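Local coordinates for protein pngf-ii (Elizabethkingia meningoseptica, PDB 4R4X) that probably removes N-linked glycans from glycoproteins by hydrolysing the bond between the sugar chain and the peptide, as a bacterial N-glycanase related to PNGase F, at residues T3-Y8 / I24-S29; K31-N36 / V50-R55; E59-A64 / K73-T78. One frame throughout, in Å; residues are numbered along the deposited sequence.

Overall arrangement
The three contacts follow one another from the N terminus, none nested in or crossing another, all in the region of the N-glycanase N-terminal family. Interaction 1 brings strand 23-27 back against strand 3-12, closing a loop of 15 residues. Interaction 2 pairs strand 31-36 with strand 48-54 and closes a loop that holds helix 37-40. Interaction 3 is a beta hairpin of strands 59-65 and 70-76. Successive strands pair between contacts: 23-27 with 31-36, and 48-54 with 59-65. An antiparallel meander thus runs from strand 23-27 to strand 70-76, with contact centres about 9 Å and 10 Å apart, while interactions 1 and 3 do not touch. E52, in the middle one, binds a zinc ion.

Interaction 1 (T3-Y8 / I24-S29); sequences TYEITY and ISITNS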
loop_
_atom_site.group_PDB
_atom_site.type_symbol
_atom_site.label_atom_id
_atom_site.label_comp_id
_atom_site.label_asym_id
_atom_site.label_seq_id
_atom_site.Cartn_x
_atom_site.Cartn_y
_atom_site.Cartn_z
ATOM N N THR A 3 -24.289 41.680 1.281
ATOM C CA THR A 3 -23.828 40.351 0.921
ATOM C C THR A 3 -24.592 39.799 -0.264
ATOM O O THR A 3 -25.828 39.908 -0.323
ATOM C CB THR A 3 -23.978 39.402 2.123
ATOM O OG1 THR A 3 -23.140 39.881 3.163
ATOM C CG2 THR A 3 -23.577 37.976 1.774
ATOM N N TYR A 4 -23.867 39.164 -1.190
ATOM C CA TYR A 4 -24.493 38.541 -2.357
ATOM C C TYR A 4 -24.144 37.069 -2.457
ATOM O O TYR A 4 -23.065 36.655 -2.083
ATOM C CB TYR A 4 -24.042 39.212 -3.653
ATOM C CG TYR A 4 -24.368 40.672 -3.727
ATOM C CD1 TYR A 4 -23.487 41.604 -3.229
ATOM C CD2 TYR A 4 -25.558 41.117 -4.299
ATOM C CE1 TYR A 4 -23.770 42.954 -3.281
ATOM C CE2 TYR A 4 -25.856 42.475 -4.358
ATOM C CZ TYR A 4 -24.954 43.381 -3.847
ATOM O OH TYR A 4 -25.198 44.733 -3.868
ATOM N N GLU A 5 -25.059 36.298 -3.018
ATOM C CA GLU A 5 -24.857 34.888 -3.273
ATOM C C GLU A 5 -24.930 34.669 -4.761
ATOM O O GLU A 5 -25.947 34.992 -5.374
ATOM C CB GLU A 5 -25.956 34.095 -2.583
ATOM C CG GLU A 5 -25.977 32.616 -2.899
ATOM C CD GLU A 5 -26.611 31.811 -1.766
ATOM O OE1 GLU A 5 -26.986 32.425 -0.731
ATOM O OE2 GLU A 5 -26.734 30.581 -1.902
ATOM N N ILE A 6 -23.856 34.154 -5.346
ATOM C CA ILE A 6 -23.807 33.875 -6.770
ATOM C C ILE A 6 -23.721 32.386 -7.022
ATOM O O ILE A 6 -22.873 31.691 -6.436
ATOM C CB ILE A 6 -22.593 34.558 -7.438
ATOM C CG1 ILE A 6 -22.587 36.067 -7.123
ATOM C CG2 ILE A 6 -22.629 34.303 -8.946
ATOM C CD1 ILE A 6 -21.841 36.444 -5.859
ATOM N N THR A 7 -24.607 31.894 -7.879
ATOM C CA THR A 7 -24.715 30.500 -8.179
ATOM C C THR A 7 -24.303 30.263 -9.605
ATOM O O THR A 7 -24.698 31.009 -10.487
ATOM C CB THR A 7 -26.167 30.018 -8.002
ATOM O OG1 THR A 7 -26.596 30.363 -6.677
ATOM C CG2 THR A 7 -26.257 28.506 -8.239
ATOM N N TYR A 8 -23.496 29.235 -9.819
ATOM C CA TYR A 8 -22.862 29.011 -11.117
ATOM C C TYR A 8 -23.281 27.703 -11.751
ATOM O O TYR A 8 -23.718 26.767 -11.068
ATOM C CB TYR A 8 -21.337 28.996 -10.984
ATOM C CG TYR A 8 -20.730 30.306 -10.538
ATOM C CD1 TYR A 8 -20.550 30.581 -9.198
ATOM C CD2 TYR A 8 -20.321 31.261 -11.461
ATOM C CE1 TYR A 8 -19.985 31.777 -8.772
ATOM C CE2 TYR A 8 -19.764 32.468 -11.051
ATOM C CZ TYR A 8 -19.588 32.722 -9.712
ATOM O OH TYR A 8 -19.031 33.913 -9.282
ATOM N N ILE A 24 -21.038 27.817 -5.564
ATOM C CA ILE A 24 -21.647 29.001 -4.966
ATOM C C ILE A 24 -20.575 29.904 -4.362
ATOM O O ILE A 24 -19.709 29.439 -3.632
ATOM C CB ILE A 24 -22.668 28.622 -3.867
ATOM C CG1 ILE A 24 -23.711 27.641 -4.423
ATOM C CG2 ILE A 24 -23.317 29.882 -3.277
ATOM C CD1 ILE A 24 -24.711 27.113 -3.403
ATOM N N SER A 25 -20.665 31.204 -4.640
ATOM C CA SER A 25 -19.822 32.200 -3.982
ATOM C C SER A 25 -20.740 33.065 -3.142
ATOM O O SER A 25 -21.797 33.510 -3.631
ATOM C CB SER A 25 -19.072 33.049 -5.012
ATOM O OG SER A 25 -18.337 34.133 -4.424
ATOM N N ILE A 26 -20.361 33.291 -1.889
ATOM C CA ILE A 26 -21.049 34.248 -1.039
ATOM C C ILE A 26 -20.075 35.338 -0.659
ATOM O O ILE A 26 -18.983 35.056 -0.145
ATOM C CB ILE A 26 -21.627 33.589 0.216
ATOM C CG1 ILE A 26 -22.622 32.503 -0.193
ATOM C CG2 ILE A 26 -22.301 34.638 1.091
ATOM C CD1 ILE A 26 -23.139 31.679 0.962
ATOM N N THR A 27 -20.444 36.590 -0.910
ATOM C CA THR A 27 -19.459 37.642 -0.818
ATOM C C THR A 27 -20.026 38.984 -0.387
ATOM O O THR A 27 -21.163 39.317 -0.714
ATOM C CB THR A 27 -18.735 37.774 -2.178
ATOM O OG1 THR A 27 -17.596 38.617 -2.029
ATOM C CG2 THR A 27 -19.658 38.338 -3.253
ATOM N N ASN A 28 -19.228 39.719 0.373
ATOM C CA ASN A 28 -19.471 41.122 0.670
ATOM C C ASN A 28 -18.118 41.819 0.648
ATOM O O ASN A 28 -17.099 41.178 0.359
ATOM C CB ASN A 28 -20.231 41.302 2.008
ATOM C CG ASN A 28 -19.547 40.624 3.197
ATOM O OD1 ASN A 28 -20.171 39.945 4.007
ATOM N ND2 ASN A 28 -18.284 40.813 3.305
ATOM N N SER A 29 -18.070 43.108 0.966
ATOM C CA SER A 29 -16.810 43.848 0.856
ATOM C C SER A 29 -15.723 43.414 1.844
ATOM O O SER A 29 -14.575 43.788 1.658
ATOM C CB SER A 29 -17.049 45.354 0.964
ATOM O OG SER A 29 -17.571 45.686 2.236
#
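T3 meets I26 through methyl branches, CG2 of T3 lying 3.6 Å from CG2 of I26, and the two side chains cross at a slant. On the same face E5 stretches over I24: its CG is anti to the backbone N (chi1 173°), its chain stays extended, and OE2 comes 3.7 Å from I24 CG2 while forming a salt bridge with K40. I6 and T27 work the other face, where CD1 of I6 reaches to 3.9 Å from T27 CG2. The chi2 of I6, 89°, turns that CD1 toward the partner strand. T27 OG1 bonds to the K122 carbonyl. Y8 brings its ring edge, CE1, to 4.1 Å from S25 CB, and its OH bonds to V135 O.

Antiparallel pairing underlies this packing, a buried strand-to-strand contact at the start of the N-terminal meander: Y4 and T27 exchange two backbone bonds, as do I6 and S25, with the N of Y4 2.7 Å from the O of T27. Strand 144-154 pairs with the far edge of 3-8, strand 31-36 lies beyond 24-27, and helix 37-40 packs on I24.

Interaction 2 (K31-N36 / V50-R55); sequences KTLLFN and VNEINR. With ZN (zinc ion), chain B.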
loop_
_atom_site.group_PDB
_atom_site.type_symbol
_atom_site.label_atom_id
_atom_site.label_comp_id
_atom_site.label_asym_id
_atom_site.label_seq_id
_atom_site.Cartn_x
_atom_site.Cartn_y
_atom_site.Cartn_z
ATOM N N LYS A 31 -15.425 39.859 3.290
ATOM C CA LYS A 31 -15.139 38.419 3.249
ATOM C C LYS A 31 -15.832 37.778 2.055
ATOM O O LYS A 31 -16.948 38.172 1.721
ATOM C CB LYS A 31 -15.713 37.725 4.489
ATOM C CG LYS A 31 -15.136 38.147 5.820
ATOM C CD LYS A 31 -13.850 37.400 6.104
ATOM C CE LYS A 31 -12.975 38.143 7.090
ATOM N NZ LYS A 31 -11.935 37.185 7.544
ATOM N N THR A 32 -15.206 36.775 1.443
ATOM C CA THR A 32 -15.945 35.904 0.520
ATOM C C THR A 32 -15.691 34.428 0.793
ATOM O O THR A 32 -14.587 34.022 1.195
ATOM C CB THR A 32 -15.777 36.243 -0.993
ATOM O OG1 THR A 32 -15.097 35.207 -1.723
ATOM C CG2 THR A 32 -15.130 37.514 -1.197
ATOM N N LEU A 33 -16.752 33.655 0.609
ATOM C CA LEU A 33 -16.769 32.225 0.865
ATOM C C LEU A 33 -17.058 31.520 -0.454
ATOM O O LEU A 33 -17.958 31.926 -1.177
ATOM C CB LEU A 33 -17.839 31.902 1.912
ATOM C CG LEU A 33 -18.163 30.417 2.064
ATOM C CD1 LEU A 33 -17.014 29.775 2.789
ATOM C CD2 LEU A 33 -19.480 30.212 2.808
ATOM N N LEU A 34 -16.256 30.508 -0.789
ATOM C CA LEU A 34 -16.450 29.743 -1.997
ATOM C C LEU A 34 -16.665 28.272 -1.672
ATOM O O LEU A 34 -15.821 27.605 -1.046
ATOM C CB LEU A 34 -15.271 29.940 -2.959
ATOM C CG LEU A 34 -15.239 29.046 -4.203
ATOM C CD1 LEU A 34 -16.455 29.255 -5.106
ATOM C CD2 LEU A 34 -13.939 29.289 -4.967
ATOM N N PHE A 35 -17.821 27.775 -2.067
ATOM C CA PHE A 35 -18.150 26.395 -1.834
ATOM C C PHE A 35 -19.114 25.898 -2.914
ATOM O O PHE A 35 -18.991 26.293 -4.100
ATOM C CB PHE A 35 -18.578 26.150 -0.342
ATOM C CG PHE A 35 -19.868 26.835 0.123
ATOM C CD1 PHE A 35 -20.574 27.750 -0.643
ATOM C CD2 PHE A 35 -20.338 26.567 1.409
ATOM C CE1 PHE A 35 -21.735 28.351 -0.144
ATOM C CE2 PHE A 35 -21.484 27.166 1.916
ATOM C CZ PHE A 35 -22.202 28.054 1.123
ATOM N N ASN A 36 -20.024 25.011 -2.544
ATOM C CA ASN A 36 -20.995 24.494 -3.476
ATOM C C ASN A 36 -22.277 24.041 -2.765
ATOM O O ASN A 36 -22.371 24.101 -1.541
ATOM C CB ASN A 36 -20.381 23.380 -4.314
ATOM C CG ASN A 36 -19.996 22.160 -3.496
ATOM O OD1 ASN A 36 -20.761 21.692 -2.636
ATOM N ND2 ASN A 36 -18.807 21.609 -3.789
ATOM N N VAL A 50 -13.432 24.106 1.309
ATOM C CA VAL A 50 -14.024 25.423 1.167
ATOM C C VAL A 50 -12.894 26.454 1.139
ATOM O O VAL A 50 -11.839 26.244 1.740
ATOM C CB VAL A 50 -14.974 25.634 2.385
ATOM C CG1 VAL A 50 -15.078 27.072 2.806
ATOM C CG2 VAL A 50 -16.334 25.013 2.107
ATOM N N ASN A 51 -13.118 27.578 0.460
ATOM C CA ASN A 51 -12.151 28.662 0.456
ATOM C C ASN A 51 -12.782 29.946 1.046
ATOM O O ASN A 51 -13.961 30.200 0.872
ATOM C CB ASN A 51 -11.683 28.832 -0.989
ATOM C CG ASN A 51 -10.660 29.922 -1.155
ATOM O OD1 ASN A 51 -9.452 29.664 -1.121
ATOM N ND2 ASN A 51 -11.124 31.139 -1.368
ATOM N N GLU A 52 -12.005 30.736 1.779
ATOM C CA GLU A 52 -12.468 32.030 2.262
ATOM C C GLU A 52 -11.369 33.050 2.080
ATOM O O GLU A 52 -10.195 32.757 2.315
ATOM C CB GLU A 52 -12.866 31.987 3.732
ATOM C CG GLU A 52 -14.067 31.103 4.022
ATOM C CD GLU A 52 -14.677 31.337 5.399
ATOM O OE1 GLU A 52 -13.998 31.912 6.275
ATOM O OE2 GLU A 52 -15.847 30.946 5.613
ATOM N N ILE A 53 -11.756 34.244 1.650
ATOM C CA ILE A 53 -10.826 35.326 1.413
ATOM C C ILE A 53 -11.196 36.465 2.324
ATOM O O ILE A 53 -12.347 36.862 2.349
ATOM C CB ILE A 53 -10.905 35.832 -0.036
ATOM C CG1 ILE A 53 -10.543 34.688 -0.979
ATOM C CG2 ILE A 53 -9.996 37.044 -0.212
ATOM C CD1 ILE A 53 -10.467 35.053 -2.444
ATOM N N ASN A 54 -10.203 36.970 3.053
ATOM C CA ASN A 54 -10.329 38.149 3.881
ATOM C C ASN A 54 -9.978 39.327 2.995
ATOM O O ASN A 54 -8.850 39.431 2.536
ATOM C CB ASN A 54 -9.364 38.056 5.067
ATOM C CG ASN A 54 -9.423 39.284 5.964
ATOM O OD1 ASN A 54 -9.856 40.359 5.542
ATOM N ND2 ASN A 54 -8.991 39.124 7.206
ATOM N N ARG A 55 -10.958 40.167 2.698
ATOM C CA ARG A 55 -10.755 41.211 1.697
ATOM C C ARG A 55 -9.947 42.403 2.250
ATOM O O ARG A 55 -9.468 43.221 1.478
ATOM C CB ARG A 55 -12.095 41.678 1.141
ATOM C CG ARG A 55 -12.842 40.628 0.335
ATOM C CD ARG A 55 -12.134 40.278 -0.977
ATOM N NE ARG A 55 -12.833 39.211 -1.693
ATOM C CZ ARG A 55 -12.365 38.626 -2.805
ATOM N NH1 ARG A 55 -11.226 39.023 -3.374
ATOM N NH2 ARG A 55 -13.060 37.682 -3.401
HETATM ZN ZN ZN B . -15.774 32.698 7.418
#
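F35 and V50 meet at the rim of an aromatic ring: V50 CG2 sits at the ring edge, near its plane, and 3.5 Å from F35 CB. One face of the ring takes L33 CD2, 3.7 Å above the plane and displaced toward the rim. The second flat group, the R55 guanidinium, has I53 CG2 on one face, again offset toward the rim, with T32 CG2 at the edge, an approach too short to be trusted. NH2 of R55 is hydrogen-bonded to Q130.

L33 has its CG anti to the backbone N (chi1 168°), and its CD1 packs tightly, 3.3 Å from V50 CG1. The same methyl lies 3.3 Å from OE2 of E52, so the apolar branch borders the metal-binding carboxylate. E52 is extended beyond CG and grips the zinc ion with both oxygens, OE2 at 2.5 Å and OE1 closer. D159 is the other protein ligand of this zinc. The K31 side chain passes across the N54 amide, NZ 3.5 Å from N54 ND2, as packing only; N54 OD1 is bonded to the backbone N of K56. The same NZ stands 5.8 Å from E52 OE1, not in contact with it.

Two antiparallel hydrogen-bonded pairs, T32 with I53 and L34 with N51, hold the backbones together; L34 N lies 2.8 Å from N51 O. The contact is thus an antiparallel strand pair, one strand of which presents a zinc ligand. Strand 23-27 flanks 31-36 and strand 59-65 flanks 50-54. Helix 160-163 packs over the face carrying E52, with L162 on F35 and F163 on E52, while N36 caps the start of helix 37-40.

Interaction 3 (E59-A64 / K73-T78); sequences EVSQFA and KTSDNT
K73 runs beside F63, the two side chains pointing the same way, with K73 CB 3.7 Å from F63 CD2. Its CG sits between backbone N and carbonyl carbon, and an unusual chi3 of -98° swings CE toward S61, 3.7 Å from S61 OG. T74, on the opposite face, shares two backbone bonds with Q62; T74 CG2 lies 4.1 Å from Q62 CB, while OG1 bonds to the carbonyl of K171. A water donates to T74 O and also to V60 O, bridging the strands on the face of Q62 and V60.

S75 returns to the K73 face. Its OG pairs with S61 OG at 3.1 Å, either hydroxyl able to donate, and its CB touches the extended E59 side chain, 3.3 Å from E59 OE2. D76 exchanges backbone bonds with V60, V60 N lying 2.9 Å from D76 O. N77 packs CB against E59 CA. D76 OD1 then accepts two bonds from T78, from the backbone N in an Asx turn and from OG1 at 2.7 Å, which pins the chain as it leaves the strand.

The hairpin is continued by strand 48-54 beside 59-64 and by the parallel strand 167-170 beside 73-76. Y176 of helix 173-182 packs on Q62 and T74, and F163 meets the F63 ring edge-to-face.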
loop_
_atom_site.group_PDB
_atom_site.type_symbol
_atom_site.label_atom_id
_atom_site.label_comp_id
_atom_site.label_asym_id
_atom_site.label_seq_id
_atom_site.Cartn_x
_atom_site.Cartn_y
_atom_site.Cartn_z
ATOM N N GLU A 59 -5.809 37.711 2.644
ATOM C CA GLU A 59 -5.452 36.398 3.154
ATOM C C GLU A 59 -6.451 35.380 2.600
ATOM O O GLU A 59 -7.638 35.486 2.860
ATOM C CB GLU A 59 -5.446 36.358 4.682
ATOM C CG GLU A 59 -4.975 35.011 5.222
ATOM C CD GLU A 59 -4.395 35.084 6.629
ATOM O OE1 GLU A 59 -4.578 36.114 7.308
ATOM O OE2 GLU A 59 -3.746 34.099 7.060
ATOM N N VAL A 60 -5.944 34.433 1.818
ATOM C CA VAL A 60 -6.725 33.336 1.263
ATOM C C VAL A 60 -6.571 32.122 2.195
ATOM O O VAL A 60 -5.444 31.654 2.463
ATOM C CB VAL A 60 -6.239 32.986 -0.147
ATOM C CG1 VAL A 60 -7.053 31.861 -0.773
ATOM C CG2 VAL A 60 -6.278 34.227 -1.036
ATOM N N SER A 61 -7.698 31.628 2.695
ATOM C CA SER A 61 -7.706 30.458 3.578
ATOM C C SER A 61 -8.428 29.302 2.905
ATOM O O SER A 61 -9.531 29.454 2.389
ATOM C CB SER A 61 -8.365 30.787 4.906
ATOM O OG SER A 61 -7.567 31.696 5.651
ATOM N N GLN A 62 -7.771 28.154 2.894
ATOM C CA GLN A 62 -8.327 26.948 2.358
ATOM C C GLN A 62 -8.591 26.004 3.526
ATOM O O GLN A 62 -7.703 25.763 4.333
ATOM C CB GLN A 62 -7.335 26.323 1.378
ATOM C CG GLN A 62 -7.949 25.272 0.487
ATOM C CD GLN A 62 -8.853 25.834 -0.595
ATOM O OE1 GLN A 62 -8.767 27.005 -0.980
ATOM N NE2 GLN A 62 -9.714 24.982 -1.115
ATOM N N PHE A 63 -9.793 25.459 3.583
ATOM C CA PHE A 63 -10.224 24.585 4.670
ATOM C C PHE A 63 -10.578 23.232 4.091
ATOM O O PHE A 63 -11.303 23.167 3.108
ATOM C CB PHE A 63 -11.499 25.127 5.331
ATOM C CG PHE A 63 -11.356 26.493 5.916
ATOM C CD1 PHE A 63 -11.563 27.615 5.137
ATOM C CD2 PHE A 63 -11.028 26.662 7.259
ATOM C CE1 PHE A 63 -11.442 28.889 5.694
ATOM C CE2 PHE A 63 -10.898 27.928 7.810
ATOM C CZ PHE A 63 -11.109 29.048 7.026
ATOM N N ALA A 64 -10.138 22.172 4.751
ATOM C CA ALA A 64 -10.468 20.812 4.368
ATOM C C ALA A 64 -11.210 20.126 5.508
ATOM O O ALA A 64 -10.711 20.065 6.624
ATOM C CB ALA A 64 -9.198 20.034 4.007
ATOM N N LYS A 73 -6.689 23.753 7.903
ATOM C CA LYS A 73 -6.662 24.910 7.054
ATOM C C LYS A 73 -5.225 25.261 6.701
ATOM O O LYS A 73 -4.277 24.941 7.425
ATOM C CB LYS A 73 -7.403 26.104 7.708
ATOM C CG LYS A 73 -6.544 26.990 8.589
ATOM C CD LYS A 73 -7.314 28.120 9.261
ATOM C CE LYS A 73 -7.165 29.432 8.514
ATOM N NZ LYS A 73 -7.885 30.556 9.199
ATOM N N THR A 74 -5.077 25.922 5.571
ATOM C CA THR A 74 -3.806 26.473 5.198
ATOM C C THR A 74 -4.106 27.881 4.697
ATOM O O THR A 74 -5.156 28.112 4.061
ATOM C CB THR A 74 -3.093 25.538 4.188
ATOM O OG1 THR A 74 -1.678 25.683 4.294
ATOM C CG2 THR A 74 -3.520 25.804 2.784
ATOM N N SER A 75 -3.201 28.819 4.982
ATOM C CA SER A 75 -3.410 30.230 4.669
ATOM C C SER A 75 -2.227 30.841 3.912
ATOM O O SER A 75 -1.102 30.392 4.063
ATOM C CB SER A 75 -3.643 30.995 5.963
ATOM O OG SER A 75 -4.867 30.573 6.543
ATOM N N ASP A 76 -2.503 31.868 3.104
ATOM C CA ASP A 76 -1.493 32.470 2.229
ATOM C C ASP A 76 -2.010 33.825 1.763
ATOM O O ASP A 76 -3.107 33.913 1.204
ATOM C CB ASP A 76 -1.229 31.562 1.018
ATOM C CG ASP A 76 -0.019 32.003 0.166
ATOM O OD1 ASP A 76 0.441 33.164 0.283
ATOM O OD2 ASP A 76 0.457 31.169 -0.652
ATOM N N ASN A 77 -1.235 34.882 2.013
ATOM C CA ASN A 77 -1.652 36.223 1.603
ATOM C C ASN A 77 -0.939 36.741 0.347
ATOM O O ASN A 77 -1.003 37.933 0.040
ATOM C CB ASN A 77 -1.510 37.193 2.761
ATOM C CG ASN A 77 -0.070 37.529 3.070
ATOM O OD1 ASN A 77 0.855 36.915 2.549
ATOM N ND2 ASN A 77 0.123 38.529 3.914
ATOM N N THR A 78 -0.287 35.841 -0.378
ATOM C CA THR A 78 0.411 36.189 -1.609
ATOM C C THR A 78 -0.247 35.626 -2.866
ATOM O O THR A 78 0.208 35.918 -3.975
ATOM C CB THR A 78 1.871 35.682 -1.599
ATOM O OG1 THR A 78 1.900 34.245 -1.707
ATOM C CG2 THR A 78 2.593 36.123 -0.336
HETATM O O HOH W 1 -4.506 29.237 1.247
#